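PDB 4NNB: OBCA, Oxalate Biosynthetic Component A from Burkholderia glumae, which is probably a bacterial biosynthetic enzyme, built around a TIM-barrel domain that holds a magnesium ion. Local coordinates for residues Q249-I253 with S277-D283; A315-Q319 with V381-R385; V355-T359 with R436-F441. All coordinates share one frame; numbering follows the deposited sequence.

From the N terminus, contact 1 comes first. It closes a short loop by bringing S277-D283, which follows strand 273-276, back to Q249-I253. Contact 2 opens only after that, so the two lie in series. It joins A315-Q319, beyond strand 308-311, to V381-R385, beyond strand 373-378. Contact 3 opens at V355, inside the loop that contact 2 closes, and ends past it at F441. Contacts 2 and 3 therefore cross. Contacts 1 and 2 gather loops at the ligand end of the barrel, where R281 touches F318. Contact 3 ties helix 352-359 to helix 416-440, and its D356 packs near R385.

Contact 1 (Q249-I253 with S277-D283); sequences QRNQI and STSVRGD. With OAA (oxaloacetate ion), chain C.
N251 and I253 press on the loop S277-D283 in a buried, mostly polar contact at the ligand end of the TIM barrel. The loop follows barrel strand 273-276. Q249-I253 runs antiparallel beside strand 222-229 and is bonded to it through R250 and Q252. N251 carries the centre. Its CG stands anti to the backbone N (chi1 -177°), which turns the amide toward the loop. ND2 gives a hydrogen bond to R281 O at 3.3 Å, in the amide plane and on a carbonyl lone pair, and a second one to a water that sits beside S277 OG. N251 OD1 is hydrogen-bonded to H226, a magnesium ligand. I253 supplies the apolar share, with CG1 and CD1 lying against the backbone oxygens of S277, T278 and S279. At the other end, R250 NH1 makes a salt bridge with D283 OD2 at 3.3 Å, the two flat groups standing 87° apart. The same NH1 bonds to Q252 OE1 at 2.7 Å. The two acceptors, Q252 OE1 and D283 OD2, are only 2.9 Å apart. A water joins Q252 NE2 to D283 OD2. A type II turn from V280 to D283, with G282 at positive phi, shapes this end of the loop.

Two ST turns set the loop for the ligand. S277 OG accepts from S279 N and donates a hydrogen bond to oxaloacetate O2 at 2.8 Å. S279 OG accepts from R281 N and donates to O5, also at 2.8 Å. R281 holds O4 at its guanidinium edge through NE at 3.0 Å and NH2 at 2.8 Å. These bonds are consistent with a second-shell role for N251, which links H226 to the ligand loop, while the charge of R250 probably offsets the two crowded oxygens.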
loop_
_atom_site.group_PDB
_atom_site.type_symbol
_atom_site.label_atom_id
_atom_site.label_comp_id
_atom_site.label_asym_id
_atom_site.label_seq_id
_atom_site.Cartn_x
_atom_site.Cartn_y
_atom_site.Cartn_z
ATOM N N GLN A 249 6.306 8.919 9.427
ATOM C CA GLN A 249 5.753 7.555 9.376
ATOM C C GLN A 249 6.693 6.614 8.625
ATOM O O GLN A 249 6.251 5.709 7.911
ATOM C CB GLN A 249 4.363 7.548 8.730
ATOM C CG GLN A 249 3.409 8.595 9.312
ATOM C CD GLN A 249 2.009 8.438 8.779
ATOM O OE1 GLN A 249 1.623 7.349 8.333
ATOM N NE2 GLN A 249 1.231 9.520 8.816
ATOM N N ARG A 250 7.993 6.844 8.803
ATOM C CA ARG A 250 9.023 6.187 8.016
ATOM C C ARG A 250 9.017 4.674 8.235
ATOM O O ARG A 250 8.859 4.190 9.359
ATOM C CB ARG A 250 10.396 6.776 8.371
ATOM C CG ARG A 250 11.542 6.249 7.534
ATOM C CD ARG A 250 12.894 6.855 7.950
ATOM N NE ARG A 250 13.067 6.799 9.397
ATOM C CZ ARG A 250 13.585 5.766 10.056
ATOM N NH1 ARG A 250 14.010 4.689 9.398
ATOM N NH2 ARG A 250 13.686 5.808 11.376
ATOM N N ASN A 251 9.186 3.933 7.148
ATOM C CA ASN A 251 9.266 2.486 7.232
ATOM C C ASN A 251 10.448 2.105 8.090
ATOM O O ASN A 251 11.550 2.607 7.877
ATOM C CB ASN A 251 9.446 1.879 5.852
ATOM C CG ASN A 251 9.451 0.368 5.895
ATOM O OD1 ASN A 251 8.453 -0.254 6.284
ATOM N ND2 ASN A 251 10.560 -0.237 5.486
ATOM N N GLN A 252 10.213 1.225 9.057
ATOM C CA GLN A 252 11.234 0.852 10.030
ATOM C C GLN A 252 10.805 -0.375 10.833
ATOM O O GLN A 252 9.679 -0.438 11.353
ATOM C CB GLN A 252 11.500 2.027 10.980
ATOM C CG GLN A 252 12.549 1.731 12.027
ATOM C CD GLN A 252 13.901 1.456 11.392
ATOM O OE1 GLN A 252 14.408 2.263 10.607
ATOM N NE2 GLN A 252 14.480 0.300 11.707
ATOM N N ILE A 253 11.697 -1.355 10.923
ATOM C CA ILE A 253 11.505 -2.474 11.826
ATOM C C ILE A 253 11.571 -1.942 13.258
ATOM O O ILE A 253 12.616 -1.469 13.707
ATOM C CB ILE A 253 12.580 -3.569 11.611
ATOM C CG1 ILE A 253 12.421 -4.215 10.223
ATOM C CG2 ILE A 253 12.494 -4.624 12.710
ATOM C CD1 ILE A 253 13.725 -4.837 9.651
ATOM N N SER A 277 8.059 -8.377 7.378
ATOM C CA SER A 277 8.989 -7.704 6.472
ATOM C C SER A 277 10.371 -7.511 7.099
ATOM O O SER A 277 10.496 -7.031 8.227
ATOM C CB SER A 277 8.451 -6.344 6.046
ATOM O OG SER A 277 9.402 -5.682 5.235
ATOM N N THR A 278 11.405 -7.853 6.344
ATOM C CA THR A 278 12.777 -7.587 6.769
ATOM C C THR A 278 13.358 -6.438 5.964
ATOM O O THR A 278 14.559 -6.164 6.011
ATOM C CB THR A 278 13.646 -8.822 6.578
ATOM O OG1 THR A 278 13.648 -9.185 5.197
ATOM C CG2 THR A 278 13.086 -9.985 7.421
ATOM N N SER A 279 12.493 -5.765 5.222
ATOM C CA SER A 279 12.926 -4.694 4.327
ATOM C C SER A 279 13.458 -3.453 5.067
ATOM O O SER A 279 12.957 -3.096 6.140
ATOM C CB SER A 279 11.753 -4.312 3.422
ATOM O OG SER A 279 12.029 -3.129 2.720
ATOM N N VAL A 280 14.484 -2.801 4.514
ATOM C CA VAL A 280 14.887 -1.490 5.043
ATOM C C VAL A 280 14.665 -0.365 4.026
ATOM O O VAL A 280 15.360 0.660 4.038
ATOM C CB VAL A 280 16.340 -1.469 5.587
ATOM C CG1 VAL A 280 16.471 -2.394 6.784
ATOM C CG2 VAL A 280 17.344 -1.846 4.501
ATOM N N ARG A 281 13.677 -0.572 3.163
ATOM C CA ARG A 281 13.245 0.439 2.202
ATOM C C ARG A 281 13.069 1.801 2.874
ATOM O O ARG A 281 12.517 1.899 3.982
ATOM C CB ARG A 281 11.933 0.010 1.527
ATOM C CG ARG A 281 11.083 1.175 1.005
ATOM C CD ARG A 281 10.901 1.192 -0.506
ATOM N NE ARG A 281 9.801 0.338 -0.922
ATOM C CZ ARG A 281 8.949 0.600 -1.913
ATOM N NH1 ARG A 281 9.041 1.705 -2.641
ATOM N NH2 ARG A 281 7.994 -0.271 -2.177
ATOM N N GLY A 282 13.572 2.836 2.207
ATOM C CA GLY A 282 13.499 4.197 2.712
ATOM C C GLY A 282 14.662 4.496 3.634
ATOM O O GLY A 282 14.914 5.650 3.986
ATOM N N ASP A 283 15.381 3.449 4.018
ATOM C CA ASP A 283 16.394 3.561 5.053
ATOM C C ASP A 283 17.680 2.882 4.614
ATOM O O ASP A 283 18.027 1.804 5.105
ATOM C CB ASP A 283 15.876 2.941 6.357
ATOM C CG ASP A 283 16.838 3.105 7.516
ATOM O OD1 ASP A 283 17.930 3.688 7.339
ATOM O OD2 ASP A 283 16.504 2.624 8.618
HETATM O O1 OAA C . 10.469 -7.499 2.123
HETATM O O2 OAA C . 8.506 -6.523 2.711
HETATM O O4 OAA C . 8.656 -2.409 -0.530
HETATM O O5 OAA C . 10.763 -2.976 0.195
HETATM O O3 OAA C . 7.761 -4.232 1.467
HETATM C C1 OAA C . 9.558 -6.577 1.940
HETATM C C2 OAA C . 9.755 -5.585 0.815
HETATM C C3 OAA C . 8.916 -4.329 0.880
HETATM C C4 OAA C . 9.475 -3.169 0.154
HETATM O O HOH W 1 10.186 -3.201 6.357
HETATM O O HOH W 2 16.334 -0.264 9.512
HETATM O O HOH W 3 13.712 -1.353 8.770
#

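Contact 2 (A315-Q319 with V381-R385); sequences AVVFQ and VDQYR
Q319 places CG anti to its carbonyl carbon (chi1 -68°) and then runs out extended, while Y384 sets its ring on a similar first torsion (chi1 -80°). These turns lay the Q319 chain over one face of the Y384 ring. Q319 CG sits 3.4 Å from the ring centroid, almost on the ring normal, in a CH-pi contact. The amide then stacks on the same face, 3° from parallel, with Q319 CD 3.4 Å from Y384 CE1. Q319 NE2 lies in its amide plane and reaches Q383 O at 3.1 Å, but meets that oxygen from above the carbonyl plane. The other end of the amide, OE1, is hydrogen-bonded to R401. Together these two bonds should hold the amide's rotation.

The backbones add two bonds. Q319 N donates to D382 O at 3.0 Å, and Y384 N donates to V317 O at 2.8 Å. Between these bonds F318 and Q383 form an antiparallel non-hydrogen-bonded pair. V317 N gives a hydrogen bond to a water that also lies beside Y384 O. V317 CG1 packs on Y384 CB at 4.0 Å. F318 starts away from V381-R385, yet its ring edge meets V381 CG1, 3.8 Å from F318 CD2, while V316 CG1 lies over one face. F318 also touches the bound oxaloacetate and makes a cation-pi contact with R281, so F318 brings this short strand to the ligand pocket.

The contact forms one edge of a small antiparallel sheet, in which strand 383-386 lies between 317-318 and 393-395. Y384 leans on V393 and Q319 on D395. R404 of helix 401-413 forms a salt bridge with D382, so the same helix that holds Q319 through R401 secures both segments.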
loop_
_atom_site.group_PDB
_atom_site.type_symbol
_atom_site.label_atom_id
_atom_site.label_comp_id
_atom_site.label_asym_id
_atom_site.label_seq_id
_atom_site.Cartn_x
_atom_site.Cartn_y
_atom_site.Cartn_z
ATOM N N ALA A 315 20.196 -6.929 -4.473
ATOM C CA ALA A 315 19.852 -5.529 -4.252
ATOM C C ALA A 315 18.492 -5.239 -4.883
ATOM O O ALA A 315 18.183 -5.745 -5.969
ATOM C CB ALA A 315 20.912 -4.617 -4.855
ATOM N N VAL A 316 17.672 -4.445 -4.203
ATOM C CA VAL A 316 16.374 -4.048 -4.760
ATOM C C VAL A 316 16.488 -2.569 -5.121
ATOM O O VAL A 316 16.664 -1.733 -4.246
ATOM C CB VAL A 316 15.229 -4.283 -3.752
ATOM C CG1 VAL A 316 13.897 -3.790 -4.325
ATOM C CG2 VAL A 316 15.112 -5.767 -3.422
ATOM N N VAL A 317 16.440 -2.261 -6.413
ATOM C CA VAL A 317 16.701 -0.908 -6.882
ATOM C C VAL A 317 15.487 -0.413 -7.662
ATOM O O VAL A 317 15.416 -0.583 -8.887
ATOM C CB VAL A 317 17.954 -0.855 -7.788
ATOM C CG1 VAL A 317 18.327 0.603 -8.082
ATOM C CG2 VAL A 317 19.147 -1.608 -7.137
ATOM N N PHE A 318 14.522 0.169 -6.949
ATOM C CA PHE A 318 13.293 0.658 -7.579
ATOM C C PHE A 318 13.612 1.779 -8.566
ATOM O O PHE A 318 14.351 2.706 -8.231
ATOM C CB PHE A 318 12.339 1.233 -6.527
ATOM C CG PHE A 318 11.853 0.235 -5.511
ATOM C CD1 PHE A 318 12.426 0.182 -4.248
ATOM C CD2 PHE A 318 10.807 -0.626 -5.804
ATOM C CE1 PHE A 318 11.973 -0.728 -3.297
ATOM C CE2 PHE A 318 10.344 -1.538 -4.851
ATOM C CZ PHE A 318 10.934 -1.586 -3.602
ATOM N N GLN A 319 13.041 1.720 -9.765
ATOM C CA GLN A 319 13.204 2.832 -10.704
ATOM C C GLN A 319 12.686 4.124 -10.098
ATOM O O GLN A 319 13.253 5.188 -10.329
ATOM C CB GLN A 319 12.533 2.536 -12.044
ATOM C CG GLN A 319 13.226 1.421 -12.828
ATOM C CD GLN A 319 12.910 1.473 -14.306
ATOM O OE1 GLN A 319 12.579 2.535 -14.839
ATOM N NE2 GLN A 319 12.999 0.329 -14.977
ATOM N N VAL A 381 6.041 -3.453 -10.860
ATOM C CA VAL A 381 6.830 -2.393 -10.241
ATOM C C VAL A 381 8.172 -2.302 -10.974
ATOM O O VAL A 381 8.941 -3.272 -10.980
ATOM C CB VAL A 381 7.061 -2.675 -8.739
ATOM C CG1 VAL A 381 7.939 -1.590 -8.101
ATOM C CG2 VAL A 381 5.729 -2.766 -8.013
ATOM N N ASP A 382 8.446 -1.154 -11.594
ATOM C CA ASP A 382 9.650 -0.999 -12.418
ATOM C C ASP A 382 10.931 -1.084 -11.576
ATOM O O ASP A 382 11.040 -0.436 -10.532
ATOM C CB ASP A 382 9.623 0.316 -13.210
ATOM C CG ASP A 382 8.426 0.419 -14.165
ATOM O OD1 ASP A 382 7.774 -0.599 -14.475
ATOM O OD2 ASP A 382 8.156 1.538 -14.630
ATOM N N GLN A 383 11.898 -1.868 -12.048
ATOM C CA GLN A 383 13.133 -2.130 -11.301
ATOM C C GLN A 383 14.363 -1.886 -12.156
ATOM O O GLN A 383 14.302 -2.010 -13.385
ATOM C CB GLN A 383 13.145 -3.594 -10.824
ATOM C CG GLN A 383 11.983 -3.938 -9.865
ATOM C CD GLN A 383 12.179 -3.360 -8.469
ATOM O OE1 GLN A 383 13.266 -2.901 -8.124
ATOM N NE2 GLN A 383 11.126 -3.379 -7.667
ATOM N N TYR A 384 15.484 -1.566 -11.507
ATOM C CA TYR A 384 16.757 -1.433 -12.206
ATOM C C TYR A 384 17.694 -2.542 -11.756
ATOM O O TYR A 384 17.490 -3.149 -10.707
ATOM C CB TYR A 384 17.436 -0.099 -11.866
ATOM C CG TYR A 384 16.933 1.133 -12.607
ATOM C CD1 TYR A 384 16.645 1.096 -13.972
ATOM C CD2 TYR A 384 16.767 2.339 -11.935
ATOM C CE1 TYR A 384 16.198 2.240 -14.644
ATOM C CE2 TYR A 384 16.308 3.478 -12.595
ATOM C CZ TYR A 384 16.034 3.418 -13.941
ATOM O OH TYR A 384 15.596 4.548 -14.588
ATOM N N ARG A 385 18.724 -2.793 -12.554
ATOM C CA ARG A 385 19.920 -3.471 -12.063
ATOM C C ARG A 385 21.088 -2.523 -12.339
ATOM O O ARG A 385 21.179 -1.938 -13.423
ATOM C CB ARG A 385 20.126 -4.821 -12.758
ATOM C CG ARG A 385 21.343 -5.605 -12.224
ATOM C CD ARG A 385 21.419 -7.003 -12.825
ATOM N NE ARG A 385 22.604 -7.730 -12.362
ATOM C CZ ARG A 385 22.783 -9.032 -12.530
ATOM N NH1 ARG A 385 21.845 -9.748 -13.136
ATOM N NH2 ARG A 385 23.885 -9.622 -12.079
HETATM O O HOH W 4 15.800 -3.925 -8.568
#

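Contact 3 (V355-T359 with R436-F441); sequences VDNAT and RLRASF
V355 starts the contact between two helices of the TIM-barrel domain, 352-359 and 416-440. The short segments run nearly parallel, 6° apart, with axes 10.1 Å from each other. V355 lays CG1 over one face of the R436 guanidinium, 3.5 Å from NH1, and also packs on L437 CD2. D356 takes the edge of the same group. R436 grips D356 OD1 end-on with two nitrogens, NH1 at 2.7 Å and NH2 at 2.9 Å, in a salt bridge. Both bonds lie in the guanidinium plane, while the carboxylate is tilted 44° from it. One oxygen thus receives two N-H groups, which should hold the guanidinium with one face against V355 CG1.

A358 offers its carbonyl oxygen to the edge of the F441 ring, with O 3.2 Å from CZ. That ring reaches on to F375 of the barrel strand 373-378 and to helix 363-368.

T359 ends the walk. Its OG1 lies between the backbone N and the carbonyl carbon (chi1 60°) and donates to V355 O at 2.8 Å. T359 N reaches the same oxygen from the opposite face. CG2 turns to L437, S440 and F441. One water donates to T359 OG1 and accepts from R436 NE. A second water lies between the segments, 3.1 Å from T359 O and 2.6 Å from S440 OG.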
loop_
_atom_site.group_PDB
_atom_site.type_symbol
_atom_site.label_atom_id
_atom_site.label_comp_id
_atom_site.label_asym_id
_atom_site.label_seq_id
_atom_site.Cartn_x
_atom_site.Cartn_y
_atom_site.Cartn_z
ATOM N N VAL A 355 15.536 -13.802 -9.404
ATOM C CA VAL A 355 15.249 -15.104 -10.015
ATOM C C VAL A 355 16.542 -15.892 -10.300
ATOM O O VAL A 355 16.656 -17.071 -9.936
ATOM C CB VAL A 355 14.434 -14.970 -11.320
ATOM C CG1 VAL A 355 14.094 -16.367 -11.869
ATOM C CG2 VAL A 355 13.149 -14.167 -11.073
ATOM N N ASP A 356 17.506 -15.232 -10.936
ATOM C CA ASP A 356 18.802 -15.848 -11.217
ATOM C C ASP A 356 19.468 -16.363 -9.950
ATOM O O ASP A 356 19.950 -17.491 -9.900
ATOM C CB ASP A 356 19.734 -14.836 -11.869
ATOM C CG ASP A 356 19.280 -14.423 -13.246
ATOM O OD1 ASP A 356 18.448 -15.132 -13.848
ATOM O OD2 ASP A 356 19.766 -13.381 -13.726
ATOM N N ASN A 357 19.484 -15.535 -8.915
ATOM C CA ASN A 357 20.171 -15.902 -7.674
ATOM C C ASN A 357 19.473 -17.006 -6.880
ATOM O O ASN A 357 20.122 -17.930 -6.377
ATOM C CB ASN A 357 20.398 -14.659 -6.812
ATOM C CG ASN A 357 21.343 -13.658 -7.477
ATOM O OD1 ASN A 357 21.961 -13.963 -8.500
ATOM N ND2 ASN A 357 21.472 -12.468 -6.885
ATOM N N ALA A 358 18.150 -16.912 -6.775
ATOM C CA ALA A 358 17.382 -17.879 -5.997
ATOM C C ALA A 358 17.514 -19.258 -6.607
ATOM O O ALA A 358 17.604 -20.254 -5.890
ATOM C CB ALA A 358 15.919 -17.477 -5.914
ATOM N N THR A 359 17.545 -19.317 -7.936
ATOM C CA THR A 359 17.568 -20.607 -8.615
ATOM C C THR A 359 18.979 -21.157 -8.818
ATOM O O THR A 359 19.138 -22.274 -9.291
ATOM C CB THR A 359 16.832 -20.567 -9.973
ATOM O OG1 THR A 359 17.449 -19.604 -10.837
ATOM C CG2 THR A 359 15.363 -20.206 -9.773
ATOM N N ARG A 436 10.802 -20.882 -14.528
ATOM C CA ARG A 436 12.155 -21.015 -13.975
ATOM C C ARG A 436 12.076 -21.380 -12.506
ATOM O O ARG A 436 12.800 -22.252 -12.036
ATOM C CB ARG A 436 12.966 -19.730 -14.148
ATOM C CG ARG A 436 13.478 -19.486 -15.566
ATOM C CD ARG A 436 14.399 -18.274 -15.592
ATOM N NE ARG A 436 15.659 -18.534 -14.895
ATOM C CZ ARG A 436 16.487 -17.581 -14.479
ATOM N NH1 ARG A 436 16.178 -16.305 -14.675
ATOM N NH2 ARG A 436 17.613 -17.901 -13.859
ATOM N N LEU A 437 11.172 -20.727 -11.782
ATOM C CA LEU A 437 11.018 -21.010 -10.358
ATOM C C LEU A 437 10.500 -22.434 -10.132
ATOM O O LEU A 437 11.001 -23.150 -9.250
ATOM C CB LEU A 437 10.122 -19.950 -9.678
ATOM C CG LEU A 437 10.637 -18.496 -9.661
ATOM C CD1 LEU A 437 9.586 -17.527 -9.091
ATOM C CD2 LEU A 437 11.938 -18.385 -8.875
ATOM N N ARG A 438 9.517 -22.857 -10.931
ATOM C CA ARG A 438 8.953 -24.207 -10.794
ATOM C C ARG A 438 9.971 -25.290 -11.150
ATOM O O ARG A 438 9.984 -26.351 -10.542
ATOM C CB ARG A 438 7.726 -24.396 -11.691
ATOM C CG ARG A 438 6.576 -23.462 -11.422
ATOM C CD ARG A 438 5.937 -23.738 -10.102
ATOM N NE ARG A 438 4.597 -23.164 -10.058
ATOM C CZ ARG A 438 3.863 -23.080 -8.957
ATOM N NH1 ARG A 438 4.351 -23.518 -7.800
ATOM N NH2 ARG A 438 2.649 -22.538 -9.016
ATOM N N ALA A 439 10.806 -25.015 -12.145
ATOM C CA ALA A 439 11.814 -25.982 -12.570
ATOM C C ALA A 439 12.853 -26.171 -11.465
ATOM O O ALA A 439 13.277 -27.297 -11.185
ATOM C CB ALA A 439 12.475 -25.536 -13.887
ATOM N N SER A 440 13.256 -25.078 -10.820
ATOM C CA SER A 440 14.298 -25.176 -9.803
ATOM C C SER A 440 13.745 -25.649 -8.483
ATOM O O SER A 440 14.464 -26.254 -7.690
ATOM C CB SER A 440 15.024 -23.839 -9.608
ATOM O OG SER A 440 15.741 -23.495 -10.773
ATOM N N PHE A 441 12.472 -25.353 -8.239
ATOM C CA PHE A 441 11.839 -25.716 -6.982
ATOM C C PHE A 441 10.508 -26.412 -7.249
ATOM O O PHE A 441 9.460 -25.770 -7.221
ATOM C CB PHE A 441 11.593 -24.471 -6.117
ATOM C CG PHE A 441 12.839 -23.685 -5.809
ATOM C CD1 PHE A 441 13.645 -24.030 -4.728
ATOM C CD2 PHE A 441 13.208 -22.613 -6.601
ATOM C CE1 PHE A 441 14.805 -23.302 -4.443
ATOM C CE2 PHE A 441 14.373 -21.879 -6.326
ATOM C CZ PHE A 441 15.162 -22.223 -5.241
HETATM O O HOH W 5 17.968 -24.801 -10.597
HETATM O O HOH W 6 16.714 -20.721 -13.718
#